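Local coordinates for protein aminotransferase class I and II (Streptococcus suis 89/1591, PDB 3OP7) that probably catalyses pyridoxal-phosphate-dependent transfer of amino groups between amino acids and 2-oxo acids, as a homodimer of the class I and II aminotransferase family, at residues G92-V97 / P113-L118; A20-A25 / L357-E362; Q74-V79 / S206-Y211. One frame throughout, in Å; residues are numbered along the deposited sequence. Where two conformers were deposited one is given.

Overall arrangement
The three contacts lie in different parts of a fold type I aminotransferase. Contact 1 is the deepest, about 9 Å from the centre of the chain, and probably borders the cofactor site, through the bond of Asn94 to Asp193; the cofactor is carried by Lys222 as its pyridoxal phosphate Schiff base. Contact 3 lies on the surface of the same large domain, its centre 20 Å from that of contact 1 and its nearest atoms about 10 Å away. Contact 2 joins the two ends of the chain in the small domain, 28 Å between centres from contact 1 and 37 Å from contact 3, across the chain's centre. Only contact 1 is reached by the second subunit.

Contact 1: residues G92-V97 / P113-L118; sequences GANLLV and PTYQQL
Two side-chain amides, those of Asn94 and Gln117, meet here with their planes 64° apart. Leu118 CD2 lies over one face of the Asn94 amide, 3.8 Å from Asn94 CG, while Gln117 OE1 sits in the plane of the Tyr115 ring, at the CE2 edge. The setting is the large domain of a fold type I aminotransferase, where helix 89-101 meets the start of helix 117-124, just after the loop from strand 107-112.

One hydrogen bond carries the contact. Asn94 ND2 donates to Gln117 OE1 over 2.9 Å, nearly straight at 166°, and the acceptor lies in the plane of the donor amide. Seen from Gln117, the donor stands 40° above the carbonyl plane; the two side chains cross at about a right angle. Gln117 CG lies beside its backbone N, and the extended chain beyond carries the amide to Asn94.

Both amide nitrogens have further work. Asn94 ND2 also bonds to Asp193 OD2, and Gln117 NE2 hydrogen-bonds to Thr91 O of its own chain and to Tyr250 O of the second subunit, so the pair connects the dimer interface with Asp193. In relatives the aspartate of the corresponding Asp-x-x-Tyr sequence pairs with the pyridine nitrogen of the cofactor; Asn94 is consistent with a second-shell residue that positions it. Tyr115 probably corresponds to the aromatic residue that stacks on the cofactor in many relatives. At the margin of the amide pair, Leu95 CB lies 4.2 Å from Gln117 NE2.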
loop_
_atom_site.group_PDB
_atom_site.type_symbol
_atom_site.label_atom_id
_atom_site.label_comp_id
_atom_site.label_asym_id
_atom_site.label_seq_id
_atom_site.Cartn_x
_atom_site.Cartn_y
_atom_site.Cartn_z
ATOM N N GLY A 92 -0.518 5.727 -0.612
ATOM C CA GLY A 92 -1.427 4.840 -1.303
ATOM C C GLY A 92 -2.446 5.569 -2.125
ATOM O O GLY A 92 -2.865 5.051 -3.198
ATOM N N ALA A 93 -2.837 6.776 -1.684
ATOM C CA ALA A 93 -3.816 7.558 -2.405
ATOM C C ALA A 93 -3.241 8.096 -3.743
ATOM O O ALA A 93 -3.854 7.937 -4.808
ATOM C CB ALA A 93 -4.361 8.688 -1.606
ATOM N N ASN A 94 -2.049 8.691 -3.686
ATOM C CA ASN A 94 -1.411 9.135 -4.935
ATOM C C ASN A 94 -1.232 7.989 -5.910
ATOM O O ASN A 94 -1.507 8.160 -7.110
ATOM C CB ASN A 94 -0.028 9.819 -4.695
ATOM C CG ASN A 94 -0.108 11.183 -4.080
ATOM O OD1 ASN A 94 -1.037 11.972 -4.334
ATOM N ND2 ASN A 94 0.967 11.555 -3.371
ATOM N N LEU A 95 -0.736 6.846 -5.426
ATOM C CA LEU A 95 -0.524 5.695 -6.278
ATOM C C LEU A 95 -1.847 5.225 -6.860
ATOM O O LEU A 95 -1.929 4.902 -8.056
ATOM C CB LEU A 95 0.108 4.553 -5.492
ATOM C CG LEU A 95 0.308 3.265 -6.308
ATOM C CD1 LEU A 95 1.138 3.503 -7.564
ATOM C CD2 LEU A 95 0.895 2.194 -5.412
ATOM N N LEU A 96 -2.871 5.102 -6.031
ATOM C CA LEU A 96 -4.178 4.630 -6.524
ATOM C C LEU A 96 -4.713 5.545 -7.645
ATOM O O LEU A 96 -5.213 5.060 -8.672
ATOM C CB LEU A 96 -5.174 4.595 -5.408
ATOM C CG LEU A 96 -6.617 4.170 -5.761
ATOM C CD1 LEU A 96 -6.643 2.758 -6.390
ATOM C CD2 LEU A 96 -7.514 4.282 -4.503
ATOM N N VAL A 97 -4.607 6.847 -7.447
ATOM C CA VAL A 97 -5.100 7.817 -8.457
ATOM C C VAL A 97 -4.349 7.618 -9.788
ATOM O O VAL A 97 -4.957 7.411 -10.862
ATOM C CB VAL A 97 -4.989 9.266 -7.996
ATOM C CG1 VAL A 97 -5.334 10.295 -9.162
ATOM C CG2 VAL A 97 -5.936 9.479 -6.810
ATOM N N PRO A 113 10.402 20.886 -8.759
ATOM C CA PRO A 113 10.385 19.677 -7.972
ATOM C C PRO A 113 9.160 19.611 -7.117
ATOM O O PRO A 113 8.542 20.615 -6.811
ATOM C CB PRO A 113 11.583 19.840 -7.000
ATOM C CG PRO A 113 12.205 20.980 -7.300
ATOM C CD PRO A 113 11.581 21.698 -8.447
ATOM N N THR A 114 8.774 18.399 -6.778
ATOM C CA THR A 114 7.660 18.180 -5.909
ATOM C C THR A 114 7.821 16.770 -5.345
ATOM O O THR A 114 8.838 16.129 -5.561
ATOM C CB THR A 114 6.300 18.264 -6.673
ATOM O OG1 THR A 114 5.254 18.226 -5.718
ATOM C CG2 THR A 114 6.101 17.101 -7.696
ATOM N N TYR A 115 6.820 16.263 -4.656
ATOM C CA TYR A 115 6.876 14.865 -4.163
ATOM C C TYR A 115 7.037 13.852 -5.304
ATOM O O TYR A 115 6.292 13.885 -6.291
ATOM C CB TYR A 115 5.625 14.574 -3.339
ATOM C CG TYR A 115 5.824 13.418 -2.381
ATOM C CD1 TYR A 115 6.711 13.529 -1.340
ATOM C CD2 TYR A 115 5.118 12.241 -2.508
ATOM C CE1 TYR A 115 6.915 12.502 -0.451
ATOM C CE2 TYR A 115 5.280 11.242 -1.615
ATOM C CZ TYR A 115 6.205 11.347 -0.590
ATOM O OH TYR A 115 6.425 10.312 0.334
ATOM N N GLN A 116 8.040 12.981 -5.220
ATOM C CA GLN A 116 8.485 12.227 -6.409
ATOM C C GLN A 116 7.426 11.325 -7.043
ATOM O O GLN A 116 7.464 11.068 -8.231
ATOM C CB GLN A 116 9.778 11.432 -6.094
ATOM C CG GLN A 116 10.391 10.714 -7.288
ATOM C CD GLN A 116 11.732 10.069 -6.985
ATOM O OE1 GLN A 116 12.313 10.295 -5.915
ATOM N NE2 GLN A 116 12.246 9.284 -7.934
ATOM N N GLN A 117 6.465 10.858 -6.252
ATOM C CA GLN A 117 5.376 10.049 -6.803
ATOM C C GLN A 117 4.703 10.740 -8.001
ATOM O O GLN A 117 4.289 10.077 -8.959
ATOM C CB GLN A 117 4.299 9.830 -5.758
ATOM C CG GLN A 117 4.609 8.753 -4.690
ATOM C CD GLN A 117 3.397 8.487 -3.847
ATOM O OE1 GLN A 117 2.916 9.378 -3.162
ATOM N NE2 GLN A 117 2.893 7.232 -3.885
ATOM N N LEU A 118 4.554 12.050 -7.873
ATOM C CA LEU A 118 3.655 12.793 -8.727
ATOM C C LEU A 118 4.124 12.886 -10.181
ATOM O O LEU A 118 3.273 13.033 -11.081
ATOM C CB LEU A 118 3.358 14.195 -8.171
ATOM C CG LEU A 118 2.662 14.226 -6.810
ATOM C CD1 LEU A 118 2.582 15.709 -6.382
ATOM C CD2 LEU A 118 1.269 13.462 -6.788
#

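Contact 2: residues A20-A25 / L357-E362; sequences AIYDIA and LIKGLE
The contact belongs to the small domain of the aminotransferase fold, where Tyr22 and Ile24 of the N-terminal segment pack on Lys359, Gly360 and Leu357 of the C-terminal helix 354-368. Its main feature is a CH-pi contact: Lys359 CG stands over one face of the Tyr22 ring, 3.5 Å from the centroid and offset toward the rim, with Tyr22 CE1 the nearest ring atom at 3.3 Å. On the opposite face lies CG2 of Ile21, centred on the ring, so the aromatic group is sandwiched between two aliphatic ones.

Bends at chi2 (49°) and chi3 (64°) turn CD and CE of the lysine; Lys359 NZ then makes a long salt bridge, with only a weak hydrogen bond, to Glu362 OE1 (3.4 Å), one turn along the helix.

Gly360 lets strand and helix come close. With no side chain in the way, Tyr22 CB rests 4.1 Å from Gly360 CA, and Ile24 CD1 reaches to 4.3 Å from Gly360 C. The other branch, Ile24 CG2, touches the helix backbone at Leu357 CA, 4.2 Å away.

Strand 22-23 pairs in parallel with strand 332-333, whose Val332 also touches Tyr22 and Ile24. Helix 354-368 is thus held between this small sheet and the long helix 270-294, against which Leu357 and Leu361 pack through Ile287 and Trp291.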
loop_
_atom_site.group_PDB
_atom_site.type_symbol
_atom_site.label_atom_id
_atom_site.label_comp_id
_atom_site.label_asym_id
_atom_site.label_seq_id
_atom_site.Cartn_x
_atom_site.Cartn_y
_atom_site.Cartn_z
ATOM N N ALA A 20 22.151 9.439 12.285
ATOM C CA ALA A 20 21.732 10.767 12.741
ATOM C C ALA A 20 21.812 10.889 14.274
ATOM O O ALA A 20 21.232 10.064 14.988
ATOM C CB ALA A 20 20.319 11.035 12.277
ATOM N N ILE A 21 22.508 11.907 14.769
ATOM C CA ILE A 21 22.433 12.261 16.204
ATOM C C ILE A 21 21.289 13.272 16.389
ATOM O O ILE A 21 20.435 13.113 17.273
ATOM C CB ILE A 21 23.761 12.794 16.745
ATOM C CG1 ILE A 21 24.835 11.681 16.707
ATOM C CG2 ILE A 21 23.571 13.350 18.161
ATOM C CD1 ILE A 21 26.285 12.155 16.931
ATOM N N TYR A 22 21.246 14.265 15.499
ATOM C CA TYR A 22 20.210 15.315 15.501
ATOM C C TYR A 22 19.460 15.245 14.176
ATOM O O TYR A 22 19.920 15.762 13.188
ATOM C CB TYR A 22 20.869 16.706 15.712
ATOM C CG TYR A 22 21.732 16.697 16.937
ATOM C CD1 TYR A 22 21.166 16.464 18.189
ATOM C CD2 TYR A 22 23.121 16.837 16.852
ATOM C CE1 TYR A 22 21.964 16.420 19.359
ATOM C CE2 TYR A 22 23.928 16.777 18.004
ATOM C CZ TYR A 22 23.336 16.563 19.258
ATOM O OH TYR A 22 24.119 16.506 20.397
ATOM N N ASP A 23 18.304 14.597 14.171
ATOM C CA ASP A 23 17.561 14.344 12.920
ATOM C C ASP A 23 16.589 15.490 12.627
ATOM O O ASP A 23 15.542 15.572 13.231
ATOM C CB ASP A 23 16.818 13.022 13.006
ATOM C CG ASP A 23 16.151 12.632 11.675
ATOM O OD1 ASP A 23 15.945 13.509 10.811
ATOM O OD2 ASP A 23 15.858 11.447 11.499
ATOM N N ILE A 24 16.982 16.417 11.745
ATOM C CA ILE A 24 16.091 17.495 11.302
ATOM C C ILE A 24 15.789 17.307 9.802
ATOM O O ILE A 24 15.675 18.281 9.052
ATOM C CB ILE A 24 16.646 18.919 11.616
ATOM C CG1 ILE A 24 18.064 19.119 11.088
ATOM C CG2 ILE A 24 16.734 19.102 13.123
ATOM C CD1 ILE A 24 18.663 20.553 11.304
ATOM N N ALA A 25 15.655 16.042 9.401
ATOM C CA ALA A 25 15.357 15.689 8.014
ATOM C C ALA A 25 13.897 15.321 7.827
ATOM O O ALA A 25 13.374 15.477 6.731
ATOM C CB ALA A 25 16.235 14.518 7.553
ATOM N N LEU A 357 15.773 20.502 17.354
ATOM C CA LEU A 357 15.881 21.618 16.399
ATOM C C LEU A 357 16.978 22.541 16.832
ATOM O O LEU A 357 17.873 22.851 16.034
ATOM C CB LEU A 357 14.575 22.422 16.231
ATOM C CG LEU A 357 14.620 23.614 15.243
ATOM C CD1 LEU A 357 14.992 23.140 13.811
ATOM C CD2 LEU A 357 13.305 24.450 15.208
ATOM N N ILE A 358 16.911 23.002 18.084
ATOM C CA ILE A 358 17.868 24.004 18.570
ATOM C C ILE A 358 19.298 23.504 18.467
ATOM O O ILE A 358 20.181 24.224 18.008
ATOM C CB ILE A 358 17.547 24.477 20.008
ATOM C CG1 ILE A 358 16.272 25.340 19.983
ATOM C CG2 ILE A 358 18.704 25.318 20.577
ATOM C CD1 ILE A 358 15.710 25.696 21.371
ATOM N N LYS A 359 19.526 22.268 18.885
ATOM C CA LYS A 359 20.874 21.704 18.864
ATOM C C LYS A 359 21.337 21.480 17.411
ATOM O O LYS A 359 22.480 21.800 17.058
ATOM C CB LYS A 359 20.930 20.397 19.691
ATOM C CG LYS A 359 22.323 19.721 19.772
ATOM C CD LYS A 359 23.490 20.661 20.146
ATOM C CE LYS A 359 23.349 21.244 21.540
ATOM N NZ LYS A 359 24.553 21.998 22.000
ATOM N N GLY A 360 20.437 20.974 16.578
ATOM C CA GLY A 360 20.714 20.783 15.154
ATOM C C GLY A 360 21.176 22.076 14.510
ATOM O O GLY A 360 22.204 22.100 13.816
ATOM N N LEU A 361 20.439 23.159 14.781
ATOM C CA LEU A 361 20.759 24.482 14.227
ATOM C C LEU A 361 22.083 25.031 14.772
ATOM O O LEU A 361 22.926 25.535 14.027
ATOM C CB LEU A 361 19.614 25.474 14.500
ATOM C CG LEU A 361 18.279 25.193 13.783
ATOM C CD1 LEU A 361 17.271 26.296 14.048
ATOM C CD2 LEU A 361 18.432 24.956 12.276
ATOM N N GLU A 362 22.251 24.949 16.086
ATOM C CA GLU A 362 23.510 25.306 16.723
ATOM C C GLU A 362 24.691 24.610 16.034
ATOM O O GLU A 362 25.662 25.268 15.627
ATOM C CB GLU A 362 23.445 24.962 18.205
ATOM C CG GLU A 362 22.991 26.157 19.080
ATOM C CD GLU A 362 22.515 25.764 20.496
ATOM O OE1 GLU A 362 22.603 24.564 20.896
ATOM O OE2 GLU A 362 22.023 26.679 21.195
#

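Contact 3: residues Q74-V79 / S206-Y211; sequences QLYTGV and SIIEVY. With EDO (1,2-ethanediol), chain K.
Glu209 turns a single carboxylate to two backbone N-H groups from different parts of the chain, that of Thr77 across the contact and that of Ser206 in its own segment. Glu209 OE2 accepts from Thr77 N through its anti lone pair, at 2.8 Å and 158°. Glu209 OE1 takes the other N-H, that of Ser206, at 2.9 Å; here the donor is on the anti side but 27° out of the carboxylate plane. CG of Glu209 lies anti to the carbonyl carbon (chi1 -66°); the extended chain beyond it brings the carboxylate to Thr77 N. The two bonds should fix the rotation of the carboxylate.

A molecule of 1,2-ethanediol, probably from the crystallisation liquor, donates from O2 to Glu209 OE1 at 2.8 Å. Its other hydroxyl comes near Thr77 OG1, but that link is weak and doubtful, since Thr77 has a second conformer. A water between Thr77 O and Ile208 O adds a further polar link.

Next to the carboxylate, Tyr76, Val79 and Ile208 pack through apolar atoms. Ile208 CG2 meets Tyr76 CD2 at 3.7 Å and Val79 CG2 at 4.0 Å, crossing both side chains at about a right angle. Ser206 CB lies in the plane of the Tyr76 ring, at its CE2 edge, 3.6 Å from that atom. The phenol hydroxyl beyond is hydrogen-bonded to Trp233 NE1, and Ser206 OG to Glu194, which follows the Asp193 near contact 1.

Ser206 OG also accepts a weak bond from Ile208 N, 3.3 Å away. Together with the bond from Ser206 N to Glu209 OE1 this makes a capping box at the start of the short, weakly bonded helix of about 207-210, and in this large domain the box's glutamate also binds the loop between helix 66-73 and edge strand 84-87.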
loop_
_atom_site.group_PDB
_atom_site.type_symbol
_atom_site.label_atom_id
_atom_site.label_comp_id
_atom_site.label_asym_id
_atom_site.label_seq_id
_atom_site.Cartn_x
_atom_site.Cartn_y
_atom_site.Cartn_z
ATOM N N GLN A 74 -16.530 16.130 5.953
ATOM C CA GLN A 74 -16.839 17.330 6.702
ATOM C C GLN A 74 -15.658 18.322 6.767
ATOM O O GLN A 74 -15.841 19.496 7.125
ATOM C CB GLN A 74 -17.314 16.975 8.107
ATOM C CG GLN A 74 -18.730 16.412 8.162
ATOM C CD GLN A 74 -19.120 15.949 9.559
ATOM O OE1 GLN A 74 -18.310 15.367 10.296
ATOM N NE2 GLN A 74 -20.364 16.189 9.925
ATOM N N LEU A 75 -14.462 17.863 6.418
ATOM C CA LEU A 75 -13.282 18.764 6.348
ATOM C C LEU A 75 -13.378 19.715 5.142
ATOM O O LEU A 75 -12.666 20.702 5.087
ATOM C CB LEU A 75 -11.976 17.970 6.276
ATOM C CG LEU A 75 -11.654 17.009 7.436
ATOM C CD1 LEU A 75 -10.475 16.123 7.117
ATOM C CD2 LEU A 75 -11.415 17.811 8.738
ATOM N N TYR A 76 -14.256 19.408 4.201
ATOM C CA TYR A 76 -14.427 20.157 2.971
ATOM C C TYR A 76 -15.779 20.797 2.904
ATOM O O TYR A 76 -16.693 20.401 3.650
ATOM C CB TYR A 76 -14.369 19.203 1.786
ATOM C CG TYR A 76 -13.100 18.408 1.692
ATOM C CD1 TYR A 76 -12.984 17.181 2.341
ATOM C CD2 TYR A 76 -12.012 18.877 0.978
ATOM C CE1 TYR A 76 -11.821 16.422 2.256
ATOM C CE2 TYR A 76 -10.827 18.136 0.896
ATOM C CZ TYR A 76 -10.726 16.890 1.538
ATOM O OH TYR A 76 -9.528 16.185 1.454
ATOM N N THR A 77 -15.934 21.740 1.986
ATOM C CA THR A 77 -17.257 22.208 1.611
ATOM C C THR A 77 -17.671 21.466 0.357
ATOM O O THR A 77 -16.850 21.219 -0.537
ATOM C CB THR A 77 -17.293 23.736 1.346
ATOM O OG1 THR A 77 -16.323 24.071 0.345
ATOM C CG2 THR A 77 -17.019 24.490 2.623
ATOM N N GLY A 78 -18.936 21.080 0.299
ATOM C CA GLY A 78 -19.497 20.477 -0.909
ATOM C C GLY A 78 -18.985 19.093 -1.285
ATOM O O GLY A 78 -18.993 18.735 -2.467
ATOM N N VAL A 79 -18.559 18.304 -0.296
ATOM C CA VAL A 79 -18.094 16.920 -0.542
ATOM C C VAL A 79 -18.908 15.925 0.287
ATOM O O VAL A 79 -19.008 16.048 1.502
ATOM C CB VAL A 79 -16.592 16.732 -0.235
ATOM C CG1 VAL A 79 -16.147 15.270 -0.458
ATOM C CG2 VAL A 79 -15.734 17.732 -1.075
ATOM N N SER A 206 -9.056 23.368 -0.807
ATOM C CA SER A 206 -8.725 22.114 -1.510
ATOM C C SER A 206 -9.074 22.240 -2.988
ATOM O O SER A 206 -10.028 22.931 -3.365
ATOM C CB SER A 206 -9.492 20.950 -0.911
ATOM O OG SER A 206 -9.262 19.755 -1.665
ATOM N N ILE A 207 -8.311 21.547 -3.818
ATOM C CA ILE A 207 -8.618 21.471 -5.250
ATOM C C ILE A 207 -10.043 21.083 -5.508
ATOM O O ILE A 207 -10.700 21.619 -6.384
ATOM C CB ILE A 207 -7.613 20.562 -6.044
ATOM C CG1 ILE A 207 -7.611 20.930 -7.523
ATOM C CG2 ILE A 207 -7.823 19.034 -5.865
ATOM C CD1 ILE A 207 -7.203 22.383 -7.857
ATOM N N ILE A 208 -10.554 20.138 -4.731
ATOM C CA ILE A 208 -11.917 19.696 -4.962
ATOM C C ILE A 208 -12.998 20.726 -4.578
ATOM O O ILE A 208 -14.145 20.597 -5.009
ATOM C CB ILE A 208 -12.147 18.379 -4.229
ATOM C CG1 ILE A 208 -13.315 17.623 -4.871
ATOM C CG2 ILE A 208 -12.267 18.644 -2.735
ATOM C CD1 ILE A 208 -13.572 16.247 -4.277
ATOM N N GLU A 209 -12.631 21.765 -3.829
ATOM C CA GLU A 209 -13.538 22.873 -3.505
ATOM C C GLU A 209 -13.578 23.947 -4.604
ATOM O O GLU A 209 -14.459 24.846 -4.577
ATOM C CB GLU A 209 -13.143 23.494 -2.147
ATOM C CG GLU A 209 -13.351 22.532 -0.967
ATOM C CD GLU A 209 -12.761 23.004 0.345
ATOM O OE1 GLU A 209 -11.641 23.572 0.404
ATOM O OE2 GLU A 209 -13.412 22.734 1.373
ATOM N N VAL A 210 -12.626 23.890 -5.533
ATOM C CA VAL A 210 -12.599 24.832 -6.642
ATOM C C VAL A 210 -12.766 24.207 -8.021
ATOM O O VAL A 210 -12.863 24.953 -9.003
ATOM C CB VAL A 210 -11.327 25.717 -6.616
ATOM C CG1 VAL A 210 -11.329 26.672 -5.395
ATOM C CG2 VAL A 210 -10.064 24.910 -6.650
ATOM N N TYR A 211 -12.806 22.882 -8.101
ATOM C CA TYR A 211 -12.869 22.171 -9.395
ATOM C C TYR A 211 -13.517 20.821 -9.260
ATOM O O TYR A 211 -13.059 19.981 -8.470
ATOM C CB TYR A 211 -11.447 22.001 -9.930
ATOM C CG TYR A 211 -11.281 21.526 -11.367
ATOM C CD1 TYR A 211 -12.176 21.903 -12.377
ATOM C CD2 TYR A 211 -10.174 20.797 -11.722
ATOM C CE1 TYR A 211 -11.979 21.520 -13.708
ATOM C CE2 TYR A 211 -9.972 20.372 -13.026
ATOM C CZ TYR A 211 -10.882 20.749 -14.024
ATOM O OH TYR A 211 -10.683 20.363 -15.304
HETATM C C1 EDO K . -14.286 26.229 1.065
HETATM O O1 EDO K . -14.837 26.563 -0.221
HETATM C C2 EDO K . -12.838 26.709 1.155
HETATM O O2 EDO K . -11.989 25.871 1.964
HETATM O O HOH W 1 -16.706 20.885 -3.335
HETATM O O HOH W 2 -16.944 24.159 -2.581
#